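Local atomic coordinates of dehydrogenase (Chromobacterium violaceum, PDB entry 3Q2I), a protein that probably oxidises the sugar of UDP-N-acetylglucosaminuronic acid with NAD as cofactor, a step in making a diacetamido-dideoxy-mannuronic acid. Residues V159-Y172 and S239-G253. Residues are numbered along the deposited sequence; the frame is centred on the assembly and turned at random. Where two conformers were deposited one is given.
Sequences VNVNVFWTRPQEYY and SMNVTMLTYPKNLEG. With HP7 ((2S,3S,4R,5R,6R)-5-acetamido-6-[[[(2R,3S,4R,5R)-5-(2,4-dioxopyrimidin-1-yl)-3,4-dihydroxy-oxolan-2-yl]methoxy-hydroxy-phosphoryl]oxy-hydroxy-phosphoryl]oxy-3,4-dihydroxy-oxane-2-carboxylic acid), chain C.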
ATOM      1  N   VAL A 159       9.507   3.416 -27.849  1.00 13.79           N
ATOM      2  CA  VAL A 159       8.722   2.509 -28.687  1.00 13.34           C
ATOM      3  C   VAL A 159       7.242   2.894 -28.596  1.00 18.13           C
ATOM      4  O   VAL A 159       6.737   3.193 -27.492  1.00 17.46           O
ATOM      5  CB  VAL A 159       8.915   1.023 -28.249  1.00 15.02           C
ATOM      6  CG1 VAL A 159       8.107   0.091 -29.164  1.00 16.07           C
ATOM      7  CG2 VAL A 159      10.368   0.613 -28.315  1.00 16.00           C
ATOM      8  N   ASN A 160       6.531   2.964 -29.737  1.00 16.44           N
ATOM      9  CA  ASN A 160       5.084   3.146 -29.723  1.00 17.79           C
ATOM     10  C   ASN A 160       4.426   2.164 -30.649  1.00 17.73           C
ATOM     11  O   ASN A 160       4.839   2.057 -31.806  1.00 19.05           O
ATOM     12  CB  ASN A 160       4.713   4.592 -30.091  1.00 17.63           C
ATOM     13  CG  ASN A 160       3.237   4.808 -30.209  1.00 23.57           C
ATOM     14  OD1 ASN A 160       2.756   5.223 -31.254  1.00 31.27           O
ATOM     15  ND2 ASN A 160       2.492   4.569 -29.139  1.00 21.56           N
ATOM     16  N   VAL A 161       3.482   1.395 -30.144  1.00 15.28           N
ATOM     17  CA  VAL A 161       2.670   0.486 -30.976  1.00 14.01           C
ATOM     18  C   VAL A 161       1.212   0.986 -30.969  1.00 18.51           C
ATOM     19  O   VAL A 161       0.629   1.195 -29.897  1.00 17.51           O
ATOM     20  CB  VAL A 161       2.731  -0.941 -30.434  1.00 14.71           C
ATOM     21  CG1 VAL A 161       1.796  -1.889 -31.198  1.00 16.21           C
ATOM     22  CG2 VAL A 161       4.161  -1.448 -30.501  1.00 15.09           C
ATOM     23  N   ASN A 162       0.547   1.086 -32.122  1.00 15.14           N
ATOM     24  CA  ASN A 162      -0.859   1.474 -32.197  1.00 16.59           C
ATOM     25  C   ASN A 162      -1.605   0.422 -32.972  1.00 16.68           C
ATOM     26  O   ASN A 162      -1.151  -0.026 -34.026  1.00 19.46           O
ATOM     27  CB  ASN A 162      -1.096   2.788 -32.942  1.00 16.76           C
ATOM     28  CG  ASN A 162      -0.492   3.974 -32.223  1.00 22.36           C
ATOM     29  OD1 ASN A 162      -0.498   4.056 -31.002  1.00 19.47           O
ATOM     30  ND2 ASN A 162      -0.072   4.964 -32.997  1.00 21.27           N
ATOM     31  N   VAL A 163      -2.717  -0.015 -32.440  1.00 13.59           N
ATOM     32  CA  VAL A 163      -3.654  -0.912 -33.172  1.00 15.57           C
ATOM     33  C   VAL A 163      -5.000  -0.232 -33.072  1.00 18.49           C
ATOM     34  O   VAL A 163      -5.707  -0.351 -32.055  1.00 15.80           O
ATOM     35  CB  VAL A 163      -3.675  -2.331 -32.605  1.00 15.75           C
ATOM     36  CG1 VAL A 163      -4.648  -3.228 -33.460  1.00 18.02           C
ATOM     37  CG2 VAL A 163      -2.229  -2.909 -32.685  1.00 15.98           C
ATOM     38  N   PHE A 164      -5.348   0.466 -34.162  1.00 16.57           N
ATOM     39  CA  PHE A 164      -6.602   1.248 -34.195  1.00 16.38           C
ATOM     40  C   PHE A 164      -7.504   0.558 -35.232  1.00 17.97           C
ATOM     41  O   PHE A 164      -7.393   0.824 -36.425  1.00 21.64           O
ATOM     42  CB  PHE A 164      -6.335   2.693 -34.590  1.00 19.16           C
ATOM     43  CG  PHE A 164      -5.385   3.443 -33.650  1.00 17.82           C
ATOM     44  CD1 PHE A 164      -5.357   3.133 -32.282  1.00 18.73           C
ATOM     45  CD2 PHE A 164      -4.599   4.487 -34.093  1.00 17.83           C
ATOM     46  CE1 PHE A 164      -4.522   3.833 -31.407  1.00 16.76           C
ATOM     47  CE2 PHE A 164      -3.770   5.191 -33.208  1.00 16.56           C
ATOM     48  CZ  PHE A 164      -3.779   4.881 -31.846  1.00 17.13           C
ATOM     49  N   TRP A 165      -8.307  -0.374 -34.754  1.00 16.27           N
ATOM     50  CA  TRP A 165      -9.075  -1.261 -35.611  1.00 19.51           C
ATOM     51  C   TRP A 165     -10.564  -1.166 -35.306  1.00 20.29           C
ATOM     52  O   TRP A 165     -11.027  -0.393 -34.444  1.00 17.55           O
ATOM     53  CB  TRP A 165      -8.583  -2.699 -35.391  1.00 17.06           C
ATOM     54  CG  TRP A 165      -7.279  -3.040 -36.090  1.00 16.84           C
ATOM     55  CD1 TRP A 165      -6.471  -2.256 -36.899  1.00 16.51           C
ATOM     56  CD2 TRP A 165      -6.668  -4.326 -36.045  1.00 15.53           C
ATOM     57  NE1 TRP A 165      -5.388  -2.990 -37.330  1.00 18.99           N
ATOM     58  CE2 TRP A 165      -5.477  -4.255 -36.795  1.00 17.06           C
ATOM     59  CE3 TRP A 165      -6.980  -5.519 -35.371  1.00 17.79           C
ATOM     60  CZ2 TRP A 165      -4.623  -5.361 -36.935  1.00 19.26           C
ATOM     61  CZ3 TRP A 165      -6.137  -6.622 -35.517  1.00 18.74           C
ATOM     62  CH2 TRP A 165      -4.957  -6.531 -36.299  1.00 17.80           C
ATOM     63  N   THR A 166     -11.354  -1.987 -35.999  1.00 20.40           N
ATOM     64  CA  THR A 166     -12.786  -1.870 -35.858  1.00 19.60           C
ATOM     65  C   THR A 166     -13.448  -3.214 -35.738  1.00 19.35           C
ATOM     66  O   THR A 166     -13.250  -4.046 -36.624  1.00 21.78           O
ATOM     67  CB  THR A 166     -13.399  -1.194 -37.114  1.00 20.50           C
ATOM     68  OG1 THR A 166     -12.724   0.036 -37.360  1.00 20.91           O
ATOM     69  CG2 THR A 166     -14.883  -1.001 -36.901  1.00 21.99           C
ATOM     70  N   ARG A 167     -14.224  -3.450 -34.679  1.00 18.70           N
ATOM     71  CA  ARG A 167     -14.967  -4.695 -34.488  1.00 21.65           C
ATOM     72  C   ARG A 167     -16.348  -4.286 -34.012  1.00 21.39           C
ATOM     73  O   ARG A 167     -16.502  -3.656 -32.965  1.00 21.25           O
ATOM     74  CB  ARG A 167     -14.364  -5.619 -33.415  1.00 20.21           C
ATOM     75  CG  ARG A 167     -12.971  -6.099 -33.716  1.00 18.74           C
ATOM     76  CD  ARG A 167     -12.938  -6.946 -34.979  1.00 22.52           C
ATOM     77  NE  ARG A 167     -11.625  -7.529 -35.240  1.00 20.24           N
ATOM     78  CZ  ARG A 167     -10.698  -6.956 -35.986  1.00 20.95           C
ATOM     79  NH1 ARG A 167      -9.548  -7.600 -36.183  1.00 22.75           N
ATOM     80  NH2 ARG A 167     -10.884  -5.755 -36.531  1.00 22.55           N
ATOM     81  N   PRO A 168     -17.391  -4.577 -34.816  1.00 23.28           N
ATOM     82  CA  PRO A 168     -18.728  -4.150 -34.440  1.00 21.88           C
ATOM     83  C   PRO A 168     -19.332  -5.172 -33.477  1.00 20.27           C
ATOM     84  O   PRO A 168     -18.763  -6.255 -33.313  1.00 20.65           O
ATOM     85  CB  PRO A 168     -19.485  -4.184 -35.797  1.00 24.29           C
ATOM     86  CG  PRO A 168     -18.781  -5.332 -36.526  1.00 22.49           C
ATOM     87  CD  PRO A 168     -17.324  -5.131 -36.179  1.00 22.85           C
ATOM     88  N   GLN A 169     -20.461  -4.852 -32.849  1.00 21.29           N
ATOM     89  CA  GLN A 169     -21.097  -5.804 -31.959  1.00 19.97           C
ATOM     90  C   GLN A 169     -21.302  -7.194 -32.600  1.00 23.21           C
ATOM     91  O   GLN A 169     -21.222  -8.233 -31.917  1.00 21.76           O
ATOM     92  CB  GLN A 169     -22.400  -5.251 -31.381  1.00 23.55           C
ATOM     93  CG  GLN A 169     -23.045  -6.070 -30.310  1.00 20.64           C
ATOM     94  CD  GLN A 169     -22.202  -6.078 -29.054  1.00 22.75           C
ATOM     95  OE1 GLN A 169     -21.644  -5.040 -28.655  1.00 24.65           O
ATOM     96  NE2 GLN A 169     -22.053  -7.248 -28.461  1.00 21.38           N
ATOM     97  N   GLU A 170     -21.640  -7.228 -33.885  1.00 23.43           N
ATOM     98  CA  GLU A 170     -22.001  -8.507 -34.508  1.00 25.76           C
ATOM     99  C   GLU A 170     -20.796  -9.460 -34.541  1.00 23.70           C
ATOM    100  O   GLU A 170     -20.961 -10.680 -34.486  1.00 23.30           O
ATOM    101  CB  GLU A 170     -22.554  -8.301 -35.933  1.00 26.67           C
ATOM    102  CG  GLU A 170     -21.595  -7.615 -36.890  1.00 37.88           C
ATOM    103  CD  GLU A 170     -21.903  -7.864 -38.364  1.00 56.73           C
ATOM    104  OE1 GLU A 170     -21.085  -7.439 -39.220  1.00 63.52           O
ATOM    105  OE2 GLU A 170     -22.956  -8.472 -38.665  1.00 56.48           O
ATOM    106  N   TYR A 171     -19.575  -8.911 -34.526  1.00 20.20           N
ATOM    107  CA  TYR A 171     -18.364  -9.744 -34.411  1.00 19.69           C
ATOM    108  C   TYR A 171     -18.356 -10.550 -33.110  1.00 20.22           C
ATOM    109  O   TYR A 171     -18.092 -11.760 -33.093  1.00 19.91           O
ATOM    110  CB  TYR A 171     -17.134  -8.817 -34.529  1.00 18.35           C
ATOM    111  CG  TYR A 171     -15.855  -9.456 -34.039  1.00 23.55           C
ATOM    112  CD1 TYR A 171     -15.079 -10.251 -34.871  1.00 22.19           C
ATOM    113  CD2 TYR A 171     -15.459  -9.340 -32.705  1.00 24.00           C
ATOM    114  CE1 TYR A 171     -13.930 -10.881 -34.428  1.00 23.05           C
ATOM    115  CE2 TYR A 171     -14.327  -9.972 -32.251  1.00 22.56           C
ATOM    116  CZ  TYR A 171     -13.558 -10.714 -33.102  1.00 24.52           C
ATOM    117  OH  TYR A 171     -12.433 -11.331 -32.639  1.00 20.98           O
ATOM    118  N   TYR A 172     -18.574  -9.871 -31.985  1.00 20.45           N
ATOM    119  CA  TYR A 172     -18.620 -10.535 -30.687  1.00 19.80           C
ATOM    120  C   TYR A 172     -19.834 -11.442 -30.516  1.00 21.09           C
ATOM    121  O   TYR A 172     -19.753 -12.463 -29.882  1.00 21.66           O
ATOM    122  CB  TYR A 172     -18.613  -9.494 -29.567  1.00 19.54           C
ATOM    123  CG  TYR A 172     -17.404  -8.584 -29.657  1.00 18.06           C
ATOM    124  CD1 TYR A 172     -16.195  -8.958 -29.045  1.00 16.92           C
ATOM    125  CD2 TYR A 172     -17.460  -7.336 -30.278  1.00 17.63           C
ATOM    126  CE1 TYR A 172     -15.100  -8.148 -29.105  1.00 16.54           C
ATOM    127  CE2 TYR A 172     -16.348  -6.498 -30.314  1.00 20.43           C
ATOM    128  CZ  TYR A 172     -15.162  -6.934 -29.727  1.00 17.10           C
ATOM    129  OH  TYR A 172     -14.100  -6.072 -29.770  1.00 21.78           O
ATOM    130  N   SER A 239       4.792   2.869 -25.234  1.00 13.84           N
ATOM    131  CA  SER A 239       3.368   2.611 -24.996  0.50 13.85           C
ATOM    132  C   SER A 239       2.778   1.776 -26.123  1.00 12.54           C
ATOM    133  O   SER A 239       3.280   1.813 -27.258  1.00 17.02           O
ATOM    134  CB  SER A 239       2.610   3.943 -24.958  0.50 14.73           C
ATOM    135  OG  SER A 239       2.764   4.689 -26.150  0.50 17.45           O
ATOM    136  N   MET A 240       1.740   1.022 -25.803  1.00 12.94           N
ATOM    137  CA  MET A 240       0.901   0.386 -26.808  1.00 15.01           C
ATOM    138  C   MET A 240      -0.544   0.797 -26.596  1.00 16.14           C
ATOM    139  O   MET A 240      -1.040   0.769 -25.463  1.00 14.63           O
ATOM    140  CB  MET A 240       1.005  -1.138 -26.657  1.00 16.54           C
ATOM    141  CG  MET A 240       0.166  -1.766 -27.758  1.00 16.24           C
ATOM    142  SD  MET A 240       0.465  -3.557 -27.808  1.00 18.79           S
ATOM    143  CE  MET A 240      -0.871  -4.065 -28.853  1.00 17.47           C
ATOM    144  N   ASN A 241      -1.176   1.263 -27.680  1.00 14.96           N
ATOM    145  CA  ASN A 241      -2.535   1.818 -27.612  1.00 17.05           C
ATOM    146  C   ASN A 241      -3.391   0.974 -28.529  1.00 14.55           C
ATOM    147  O   ASN A 241      -2.962   0.665 -29.671  1.00 16.37           O
ATOM    148  CB  ASN A 241      -2.540   3.221 -28.216  1.00 14.76           C
ATOM    149  CG  ASN A 241      -1.611   4.141 -27.505  1.00 19.15           C
ATOM    150  OD1 ASN A 241      -1.705   4.310 -26.291  1.00 22.39           O
ATOM    151  ND2 ASN A 241      -0.666   4.720 -28.235  1.00 22.64           N
ATOM    152  N   VAL A 242      -4.537   0.508 -28.052  1.00 13.30           N
ATOM    153  CA  VAL A 242      -5.397  -0.317 -28.883  0.50 15.30           C
ATOM    154  C   VAL A 242      -6.856   0.126 -28.761  1.00 16.13           C
ATOM    155  O   VAL A 242      -7.335   0.404 -27.650  1.00 14.73           O
ATOM    156  CB  VAL A 242      -5.189  -1.798 -28.541  0.50 15.42           C
ATOM    157  CG1 VAL A 242      -3.715  -2.156 -28.701  0.50 18.58           C
ATOM    158  CG2 VAL A 242      -5.590  -2.123 -27.089  0.50 14.40           C
ATOM    159  N   THR A 243      -7.611   0.148 -29.870  1.00 16.03           N
ATOM    160  CA  THR A 243      -9.058   0.183 -29.710  1.00 16.86           C
ATOM    161  C   THR A 243      -9.676  -0.585 -30.853  1.00 16.72           C
ATOM    162  O   THR A 243      -9.055  -0.642 -31.916  1.00 16.61           O
ATOM    163  CB  THR A 243      -9.670   1.601 -29.675  1.00 18.01           C
ATOM    164  OG1 THR A 243     -11.086   1.526 -29.411  1.00 16.76           O
ATOM    165  CG2 THR A 243      -9.286   2.389 -30.948  1.00 17.30           C
ATOM    166  N   MET A 244     -10.808  -1.221 -30.587  1.00 14.46           N
ATOM    167  CA  MET A 244     -11.633  -1.879 -31.637  1.00 14.79           C
ATOM    168  C   MET A 244     -12.795  -0.963 -32.020  1.00 18.06           C
ATOM    169  O   MET A 244     -13.752  -1.411 -32.675  1.00 20.17           O
ATOM    170  CB  MET A 244     -12.129  -3.250 -31.159  1.00 16.48           C
ATOM    171  CG  MET A 244     -11.031  -4.267 -30.938  1.00 15.72           C
ATOM    172  SD  MET A 244      -9.941  -4.536 -32.354  1.00 18.37           S
ATOM    173  CE  MET A 244      -8.328  -4.053 -31.751  1.00 18.89           C
ATOM    174  N   LEU A 245     -12.739   0.302 -31.630  1.00 18.07           N
ATOM    175  CA  LEU A 245     -13.912   1.176 -31.813  1.00 18.75           C
ATOM    176  C   LEU A 245     -13.621   2.228 -32.875  1.00 17.07           C
ATOM    177  O   LEU A 245     -14.296   3.262 -32.893  1.00 21.11           O
ATOM    178  CB  LEU A 245     -14.226   1.943 -30.512  1.00 17.91           C
ATOM    179  CG  LEU A 245     -14.492   1.023 -29.326  1.00 18.37           C
ATOM    180  CD1 LEU A 245     -14.847   1.865 -28.103  1.00 17.96           C
ATOM    181  CD2 LEU A 245     -15.550  -0.041 -29.644  1.00 18.56           C
ATOM    182  N   THR A 246     -12.687   1.971 -33.788  1.00 16.92           N
ATOM    183  CA  THR A 246     -12.229   3.026 -34.694  1.00 17.28           C
ATOM    184  C   THR A 246     -13.294   3.327 -35.772  1.00 18.99           C
ATOM    185  O   THR A 246     -13.892   2.408 -36.363  1.00 19.92           O
ATOM    186  CB  THR A 246     -10.965   2.589 -35.418  1.00 18.41           C
ATOM    187  OG1 THR A 246      -9.964   2.193 -34.442  1.00 18.47           O
ATOM    188  CG2 THR A 246     -10.430   3.739 -36.252  1.00 19.94           C
ATOM    189  N   TYR A 247     -13.509   4.618 -35.985  1.00 19.86           N
ATOM    190  CA  TYR A 247     -14.471   5.078 -37.016  1.00 20.97           C
ATOM    191  C   TYR A 247     -13.776   5.268 -38.333  1.00 20.85           C
ATOM    192  O   TYR A 247     -12.821   6.022 -38.419  1.00 21.95           O
ATOM    193  CB  TYR A 247     -15.114   6.415 -36.617  1.00 24.45           C
ATOM    194  CG  TYR A 247     -15.998   6.925 -37.746  1.00 24.97           C
ATOM    195  CD1 TYR A 247     -17.256   6.388 -37.938  1.00 29.33           C
ATOM    196  CD2 TYR A 247     -15.508   7.852 -38.636  1.00 28.89           C
ATOM    197  CE1 TYR A 247     -18.042   6.791 -39.009  1.00 27.71           C
ATOM    198  CE2 TYR A 247     -16.294   8.281 -39.698  1.00 28.25           C
ATOM    199  CZ  TYR A 247     -17.522   7.736 -39.867  1.00 24.96           C
ATOM    200  OH  TYR A 247     -18.259   8.172 -40.960  1.00 36.66           O
ATOM    201  N   PRO A 248     -14.286   4.593 -39.390  1.00 21.73           N
ATOM    202  CA  PRO A 248     -15.394   3.657 -39.458  1.00 21.79           C
ATOM    203  C   PRO A 248     -14.918   2.262 -39.836  1.00 21.23           C
ATOM    204  O   PRO A 248     -15.745   1.346 -39.934  1.00 22.46           O
ATOM    205  CB  PRO A 248     -16.187   4.191 -40.660  1.00 24.58           C
ATOM    206  CG  PRO A 248     -15.108   4.629 -41.563  1.00 22.27           C
ATOM    207  CD  PRO A 248     -13.934   5.114 -40.724  1.00 25.55           C
ATOM    208  N   LYS A 249     -13.611   2.102 -40.024  1.00 23.09           N
ATOM    209  CA  LYS A 249     -12.991   0.803 -40.310  1.00 24.19           C
ATOM    210  C   LYS A 249     -11.532   0.801 -39.835  1.00 22.64           C
ATOM    211  O   LYS A 249     -11.053   1.820 -39.345  1.00 25.22           O
ATOM    212  CB  LYS A 249     -13.050   0.521 -41.831  1.00 25.23           C
ATOM    213  CG  LYS A 249     -12.226   1.480 -42.653  1.00 27.69           C
ATOM    214  CD  LYS A 249     -12.444   1.221 -44.155  1.00 28.06           C
ATOM    215  CE  LYS A 249     -11.862   2.377 -44.922  1.00 34.48           C
ATOM    216  NZ  LYS A 249     -10.416   2.104 -45.019  1.00 44.51           N
ATOM    217  N   ASN A 250     -10.827  -0.313 -40.001  1.00 23.10           N
ATOM    218  CA  ASN A 250      -9.439  -0.416 -39.546  1.00 23.03           C
ATOM    219  C   ASN A 250      -8.610   0.733 -40.089  1.00 25.40           C
ATOM    220  O   ASN A 250      -8.632   1.041 -41.302  1.00 25.70           O
ATOM    221  CB  ASN A 250      -8.772  -1.731 -39.963  1.00 24.63           C
ATOM    222  CG  ASN A 250      -9.194  -2.934 -39.137  1.00 22.60           C
ATOM    223  OD1 ASN A 250     -10.123  -2.881 -38.320  1.00 26.32           O
ATOM    224  ND2 ASN A 250      -8.478  -4.048 -39.333  1.00 26.69           N
ATOM    225  N   LEU A 251      -7.851   1.373 -39.203  1.00 21.45           N
ATOM    226  CA  LEU A 251      -7.053   2.525 -39.578  1.00 19.16           C
ATOM    227  C   LEU A 251      -5.552   2.289 -39.527  1.00 22.64           C
ATOM    228  O   LEU A 251      -4.797   2.711 -40.414  1.00 22.07           O
ATOM    229  CB  LEU A 251      -7.423   3.727 -38.707  1.00 23.15           C
ATOM    230  CG  LEU A 251      -6.591   5.020 -38.800  1.00 26.97           C
ATOM    231  CD1 LEU A 251      -6.793   5.671 -40.157  1.00 31.30           C
ATOM    232  CD2 LEU A 251      -7.049   6.018 -37.732  1.00 26.56           C
ATOM    233  N   GLU A 252      -5.059   1.637 -38.483  1.00 19.31           N
ATOM    234  CA  GLU A 252      -3.617   1.646 -38.236  1.00 18.91           C
ATOM    235  C   GLU A 252      -3.171   0.431 -37.417  1.00 19.00           C
ATOM    236  O   GLU A 252      -3.879  -0.009 -36.481  1.00 19.89           O
ATOM    237  CB  GLU A 252      -3.251   2.909 -37.432  1.00 18.91           C
ATOM    238  CG  GLU A 252      -1.783   3.008 -37.137  1.00 21.11           C
ATOM    239  CD  GLU A 252      -1.393   4.321 -36.466  1.00 22.73           C
ATOM    240  OE1 GLU A 252      -0.266   4.403 -35.957  1.00 21.55           O
ATOM    241  OE2 GLU A 252      -2.204   5.280 -36.435  1.00 22.39           O
ATOM    242  N   GLY A 253      -2.086  -0.206 -37.870  1.00 17.87           N
ATOM    243  CA  GLY A 253      -1.361  -1.241 -37.121  1.00 17.41           C
ATOM    244  C   GLY A 253       0.069  -0.822 -37.307  1.00 20.69           C
ATOM    245  O   GLY A 253       0.648  -0.995 -38.392  1.00 22.42           O
TER
HETATM  246  N1  HP7 C 550     -13.710  -5.959 -39.179  1.00 27.56           N
HETATM  247  C2  HP7 C 550     -14.460  -4.861 -39.273  1.00 24.86           C
HETATM  248  O2  HP7 C 550     -15.652  -4.893 -38.870  1.00 32.92           O
HETATM  249  N3  HP7 C 550     -13.986  -3.737 -39.818  1.00 26.57           N
HETATM  250  C4  HP7 C 550     -12.727  -3.687 -40.275  1.00 28.37           C
HETATM  251  O4  HP7 C 550     -12.355  -2.626 -40.830  1.00 26.88           O
HETATM  252  C5  HP7 C 550     -11.907  -4.815 -40.181  1.00 29.09           C
HETATM  253  C6  HP7 C 550     -12.445  -5.966 -39.622  1.00 32.14           C
HETATM  254  PA  HP7 C 550     -10.123  -9.510 -40.205  1.00 38.59           P
HETATM  255  PB  HP7 C 550      -8.052 -11.234 -39.385  1.00 44.70           P
HETATM  256  O'P HP7 C 550     -10.365  -9.977 -34.653  1.00 27.62           O
HETATM  257  O'Q HP7 C 550     -10.641 -12.154 -34.465  1.00 28.10           O
HETATM  258  C1' HP7 C 550      -7.186 -10.270 -37.105  1.00 33.93           C
HETATM  259  O1A HP7 C 550      -9.357  -8.283 -40.673  1.00 42.54           O
HETATM  260  O1B HP7 C 550      -7.096 -10.344 -40.142  1.00 45.84           O
HETATM  261  C1C HP7 C 550     -14.280  -7.138 -38.514  1.00 29.94           C
HETATM  262  C2' HP7 C 550      -5.928 -10.536 -36.261  1.00 25.92           C
HETATM  263  N2' HP7 C 550      -4.808 -10.939 -37.112  1.00 26.25           N
HETATM  264  O2A HP7 C 550     -10.661 -10.533 -41.168  1.00 43.77           O
HETATM  265  O2B HP7 C 550      -8.420 -12.628 -39.851  1.00 49.85           O
HETATM  266  C2C HP7 C 550     -15.020  -8.070 -39.464  1.00 51.26           C
HETATM  267  O2C HP7 C 550     -16.164  -8.508 -38.723  1.00 52.29           O
HETATM  268  C3' HP7 C 550      -6.187 -11.623 -35.225  1.00 28.19           C
HETATM  269  O3' HP7 C 550      -5.082 -11.559 -34.294  1.00 25.73           O
HETATM  270  O3A HP7 C 550      -9.333 -10.324 -39.068  1.00 40.97           O
HETATM  271  O3B HP7 C 550      -7.446 -11.446 -37.884  1.00 35.92           O
HETATM  272  C3C HP7 C 550     -14.075  -9.252 -39.598  1.00 38.34           C
HETATM  273  O3C HP7 C 550     -14.798 -10.461 -39.826  1.00 61.12           O
HETATM  274  C4' HP7 C 550      -7.492 -11.361 -34.456  1.00 25.34           C
HETATM  275  O4' HP7 C 550      -7.847 -12.442 -33.601  1.00 29.85           O
HETATM  276  C4C HP7 C 550     -13.349  -9.311 -38.258  1.00 31.95           C
HETATM  277  O4C HP7 C 550     -13.185  -7.908 -38.008  1.00 32.80           O
HETATM  278  C5' HP7 C 550      -8.616 -11.288 -35.509  1.00 27.09           C
HETATM  279  O5' HP7 C 550      -8.331 -10.113 -36.263  1.00 31.15           O
HETATM  280  C5C HP7 C 550     -11.978  -9.926 -38.430  1.00 35.04           C
HETATM  281  O5C HP7 C 550     -11.329  -8.991 -39.284  1.00 33.18           O
HETATM  282  C6' HP7 C 550      -9.962 -11.150 -34.841  1.00 22.17           C
HETATM  283  C7' HP7 C 550      -3.633 -10.326 -37.237  1.00 34.49           C
HETATM  284  O7' HP7 C 550      -3.230  -9.363 -36.570  1.00 33.03           O
HETATM  285  C8' HP7 C 550      -2.719 -10.898 -38.295  1.00 28.18           C
HETATM  286  O   HOH W   1      -8.250  -6.499 -38.453  1.00 26.13           O
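Val161 and Val163 pair in parallel with Met240 and Val242 in the mixed sheet of the C-terminal alpha/beta domain, and beyond the strand ends the same two segments build part of the UDP-sugar pocket. Backbone bonds run from Val161 N to Ser239 O through Trp165 N to Thr243 O. On the other side of strand 159-164, Leu251 and Glu252 both face Phe164 in a classic beta bulge, and Phe164 O accepts from both their amides.

On one sheet face Asn162 and Asn241 lie side by side with nearly coplanar amides; Asn241 ND2 meets Asn162 OD1 almost straight on (2.9 Å, 174° at the hydrogen). Asn241 OD1 is hydrogen-bonded to Thr227 OG1 and, across the subunit interface, to Ser239 OG of the second subunit. Asn162 ND2 reaches Glu252 OE1 at 3.0 Å from above the carboxylate plane; that oxygen also forms a salt bridge with Arg265 and a hydrogen bond with Ser254 OG.

The Trp165 indole is sandwiched: Val163 CG1 lies over the centre of one face, Asn250 ND2 over the other, offset toward the rim, and NE1 is hydrogen-bonded to Val269 O. Asn250 OD1 accepts from Thr166 N at 2.8 Å, while Asn250 N holds uracil O4 of the ligand at 2.9 Å.

With CG against Met244 SD, the Arg167 chain bends at chi2 (-63°) toward the ligand, placing its guanidinium between that sulfur and ribose O4C. NE and NH1 both bind the sugar carboxylate oxygen O'P, and Tyr171 OH takes O'Q at 2.7 Å. One water accepts from Arg167 NH1 (2.8 Å) and Asn250 ND2, and donates to phosphate oxygen O1A.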